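Local coordinates for adenosylmethionine-8-amino-7-oxononanoate aminotransferase (Methanocaldococcus jannaschii, PDB 6ZHK), which catalyses D-amino acid transamination as a thermostable, pyridoxal-phosphate-dependent class-III aminotransferase, at the interface of chains A and B. Residues are numbered along the deposited sequence; one frame, centred on the assembly and turned at random. Chains: chain A/B, Adenosylmethionine-8-amino-7-oxononanoate aminotransferase.

Contact 1: the interface of chains A and B. Residues chain A 61-62, 64, 301, 306; chain B 87, 338-339.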
# COMPACT_ATOMS: atom_id res chain seq x y z
N SER A 61 2.47 2.39 18.51
CA SER A 61 1.41 2.24 17.50
C SER A 61 1.84 1.25 16.40
O SER A 61 1.56 1.45 15.21
CB SER A 61 0.87 3.56 16.97
OG SER A 61 0.45 4.45 18.03
N ILE A 62 2.48 0.15 16.86
CA ILE A 62 2.94 -0.95 16.02
C ILE A 62 4.17 -0.47 15.21
O ILE A 62 4.26 -0.65 13.96
CB ILE A 62 1.83 -1.63 15.17
CG1 ILE A 62 0.46 -1.69 15.86
CG2 ILE A 62 2.30 -3.01 14.62
CD1 ILE A 62 0.41 -2.57 17.08
N CYS A 64 5.88 2.27 14.52
CA CYS A 64 6.06 3.41 13.62
C CYS A 64 6.23 4.77 14.32
O CYS A 64 6.73 5.73 13.70
CB CYS A 64 4.94 3.48 12.59
SG CYS A 64 3.32 3.85 13.33
N LYS A 301 7.24 2.67 7.92
CA LYS A 301 6.86 2.89 9.31
C LYS A 301 7.37 4.23 9.81
O LYS A 301 6.69 5.20 9.56
CB LYS A 301 7.32 1.76 10.25
CG LYS A 301 6.53 0.48 10.14
CD LYS A 301 7.11 -0.67 11.00
CE LYS A 301 6.49 -2.02 10.71
NZ LYS A 301 5.10 -2.05 11.17
N GLY A 306 5.61 8.24 12.09
CA GLY A 306 4.53 7.43 12.57
C GLY A 306 3.19 8.05 12.20
O GLY A 306 2.17 7.58 12.69
N HIS B 87 -2.11 9.16 13.91
CA HIS B 87 -2.24 7.73 13.72
C HIS B 87 -2.22 6.98 15.05
O HIS B 87 -1.22 7.05 15.79
CB HIS B 87 -1.09 7.19 12.88
CG HIS B 87 -1.29 5.72 12.64
ND1 HIS B 87 -2.34 5.23 11.85
CD2 HIS B 87 -0.70 4.65 13.21
CE1 HIS B 87 -2.36 3.90 11.92
NE2 HIS B 87 -1.36 3.52 12.74
N THR B 338 0.66 -1.59 9.03
CA THR B 338 0.83 -0.62 10.09
C THR B 338 -0.31 0.40 10.08
O THR B 338 -0.89 0.67 11.11
CB THR B 338 2.15 0.12 9.88
OG1 THR B 338 3.06 -0.98 9.92
CG2 THR B 338 2.46 1.08 11.01
N TYR B 339 -0.57 0.97 8.90
CA TYR B 339 -1.26 2.24 8.89
C TYR B 339 -2.72 1.96 8.57
O TYR B 339 -3.48 2.87 8.29
CB TYR B 339 -0.64 3.22 7.89
CG TYR B 339 0.60 3.86 8.47
CD1 TYR B 339 0.47 4.86 9.44
CD2 TYR B 339 1.86 3.48 8.04
CE1 TYR B 339 1.61 5.40 10.03
CE2 TYR B 339 3.00 4.09 8.56
CZ TYR B 339 2.84 5.06 9.54
OH TYR B 339 3.94 5.63 10.10
O HOH W 1 -0.71 0.74 13.77
O HOH W 2 1.61 7.19 15.32
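The ring of B:Tyr339 meets chain A with its hydroxyl edge, where the carbonyl O of A:Lys301 and the carbonyl C of A:Gly306 lie in the ring plane. One face of this ring carries the methyl CG2 of B:Thr338, offset toward the rim. The ring of B:His87 takes rim carbon CD1 of B:Tyr339 over the centre of one face, 3.6 Å above its plane. At its edge, in plane, water 1 meets NE2 in a nearly straight bond of 171°.

The phenol OH of B:Tyr339 donates to A:Lys301 O at 2.8 Å. It approaches from above the carbonyl plane, 39° out of it, and misses the lone pairs. The ammonium atom NZ of A:Lys301 donates to the hydroxyl OG1 of B:Thr338 at 2.6 Å. It also donates to the backbone O of A:Ile62 at 3.2 Å, so acceptors from both chains grip it. The lysine chain is extended up to CE and then bends (chi4 -69°), which turns NZ to both.

A:Lys301 is the lysine that class-III aminotransferases use to bind pyridoxal phosphate as a Schiff base, but the cofactor is absent here. The threonine matching B:Thr338 in this family normally binds the cofactor phosphate of the neighbouring subunit. The site is therefore an active site completed across the dimer interface. A methionine in place of A:Lys301 has no amine, and would probably leave B:Thr338 OG1 and A:Ile62 O without this donor and the cofactor without its Schiff-base partner.

The thiol SG of A:Cys64 packs on B:Thr338 CG2 at 3.7 Å and also touches the B:Tyr339 ring. Water 2 joins the backbone oxygens of A:Gly306 and B:His87. Water 1 joins B:His87 NE2 to A:Ser61 O across the interface, and it lies 2.7 Å from B:Thr338 O.

Contact 2: the interface of chains A and B. Residues chain A 323-326, 331; chain B 27-29.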
# COMPACT_ATOMS: atom_id res chain seq x y z
N PHE A 323 17.29 -0.58 -16.30
CA PHE A 323 15.94 -0.28 -16.79
C PHE A 323 15.91 0.94 -17.71
O PHE A 323 14.83 1.40 -18.14
CB PHE A 323 15.00 -0.02 -15.61
CG PHE A 323 14.83 -1.20 -14.69
CD1 PHE A 323 15.81 -1.55 -13.79
CD2 PHE A 323 13.66 -1.95 -14.74
CE1 PHE A 323 15.61 -2.64 -12.94
CE2 PHE A 323 13.46 -3.07 -13.92
CZ PHE A 323 14.44 -3.43 -13.01
N LEU A 324 17.10 1.43 -18.07
CA LEU A 324 17.22 2.55 -19.02
C LEU A 324 17.22 2.02 -20.45
O LEU A 324 17.91 1.03 -20.75
CB LEU A 324 18.57 3.25 -18.73
CG LEU A 324 18.65 3.93 -17.38
CD1 LEU A 324 20.05 4.52 -17.12
CD2 LEU A 324 17.59 5.01 -17.26
N GLY A 325 16.57 2.79 -21.33
CA GLY A 325 16.53 2.50 -22.75
C GLY A 325 15.53 3.41 -23.48
O GLY A 325 14.99 4.33 -22.88
N GLU A 326 15.25 3.12 -24.75
CA GLU A 326 14.30 3.93 -25.48
C GLU A 326 12.91 3.47 -25.07
O GLU A 326 12.74 2.30 -24.71
CB GLU A 326 14.54 3.69 -26.97
CG GLU A 326 15.73 4.51 -27.42
CD GLU A 326 15.74 4.62 -28.93
OE1 GLU A 326 14.77 5.19 -29.53
OE2 GLU A 326 16.70 4.09 -29.52
N LYS A 331 11.63 -1.39 -21.40
CA LYS A 331 12.49 -1.84 -20.32
C LYS A 331 12.17 -1.17 -18.97
O LYS A 331 12.80 -1.50 -17.99
CB LYS A 331 13.94 -1.49 -20.62
CG LYS A 331 14.49 -2.26 -21.81
CD LYS A 331 15.83 -1.77 -22.23
CE LYS A 331 16.88 -2.12 -21.21
NZ LYS A 331 18.18 -1.46 -21.52
N GLN B 27 10.01 5.63 -18.31
CA GLN B 27 11.32 5.29 -18.83
C GLN B 27 12.24 6.46 -18.46
O GLN B 27 12.19 7.53 -19.10
CB GLN B 27 11.21 5.03 -20.35
CG GLN B 27 12.58 4.87 -21.03
CD GLN B 27 13.56 4.03 -20.25
OE1 GLN B 27 14.51 4.55 -19.69
NE2 GLN B 27 13.37 2.71 -20.21
N MET B 28 13.14 6.22 -17.51
CA MET B 28 13.90 7.28 -16.88
C MET B 28 14.92 7.90 -17.86
O MET B 28 15.33 9.05 -17.69
CB MET B 28 14.64 6.72 -15.65
CG MET B 28 13.66 6.55 -14.43
SD MET B 28 12.60 8.00 -14.04
CE MET B 28 13.83 9.27 -13.66
N LYS B 29 15.33 7.12 -18.85
CA LYS B 29 16.24 7.66 -19.85
C LYS B 29 15.56 8.82 -20.56
O LYS B 29 16.18 9.85 -20.75
CB LYS B 29 16.75 6.57 -20.80
CG LYS B 29 17.61 7.12 -21.95
CD LYS B 29 16.82 7.28 -23.26
CE LYS B 29 17.68 7.62 -24.47
NZ LYS B 29 19.10 7.21 -24.22
O HOH W 3 13.84 3.48 -16.40
O HOH W 4 11.71 1.48 -22.34
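The side-chain amide of B:Gln27 lies against the backbone of A:Phe323, A:Leu324 and A:Gly325, and this is the tight part of the contact. Its NE2 donates to A:Phe323 O at 2.9 Å, slightly tilted from the carbonyl plane. Its OE1 accepts from A:Gly325 N at 3.2 Å, but that N-H comes from above the amide carbonyl plane, 58° out of it. An in-plane lone pair of OE1 is used within chain B instead, where B:Lys29 N donates at 2.8 Å. The amide oxygen thus caps the start of helix 28-33 and binds the partner at once. With these bonds at both of its ends, the amide is unlikely to flip. The side chain leaves with CG opposite the backbone N (chi1 171°) and bends at chi2 (43°), which folds the amide back over the helix start.

Beside it, the methyl CD2 of A:Leu324 packs on CB of B:Met28 at 3.8 Å and on the backbone of B:Lys29. The aliphatic CB and CD of B:Lys29 run past A:Gly325 O. Within chain A, A:Lys331 NZ donates to A:Leu324 O at 2.6 Å and probably steadies the segment that faces B:Gln27.

The rest is looser and wetter. Water 3 links A:Phe323 O to B:Met28 N. Water 4 joins B:Gln27 NE2 to A:Glu326 O and A:Lys331 N. A:Glu326 is poorly ordered; as modelled, its OE2 is 6.6 Å from B:Lys29 NZ, so any attraction between these opposite charges is probably long-range and weak.

The contact is one polar patch of the homodimer interface. It holds the 323-326 loop of one subunit against the start of helix 28-33 of the other, and so helps to hold the homodimer together.

Contact 1 and contact 2 lie in the same homodimer interface, with the centres of their C-alpha atoms about 35 Å apart. They share no residue. Each has a twin, because the dimer is two-fold symmetric. Contact 1 builds an active site from both subunits, whereas contact 2 joins a loop to a helix start through a backbone-reading amide and waters. Within one subunit, residues 323-326 and 331 of contact 2 come shortly before the Thr338 and Tyr339 that the same subunit gives to the twin of contact 1. Holding this stretch may help each subunit present its threonine to the partner's active site.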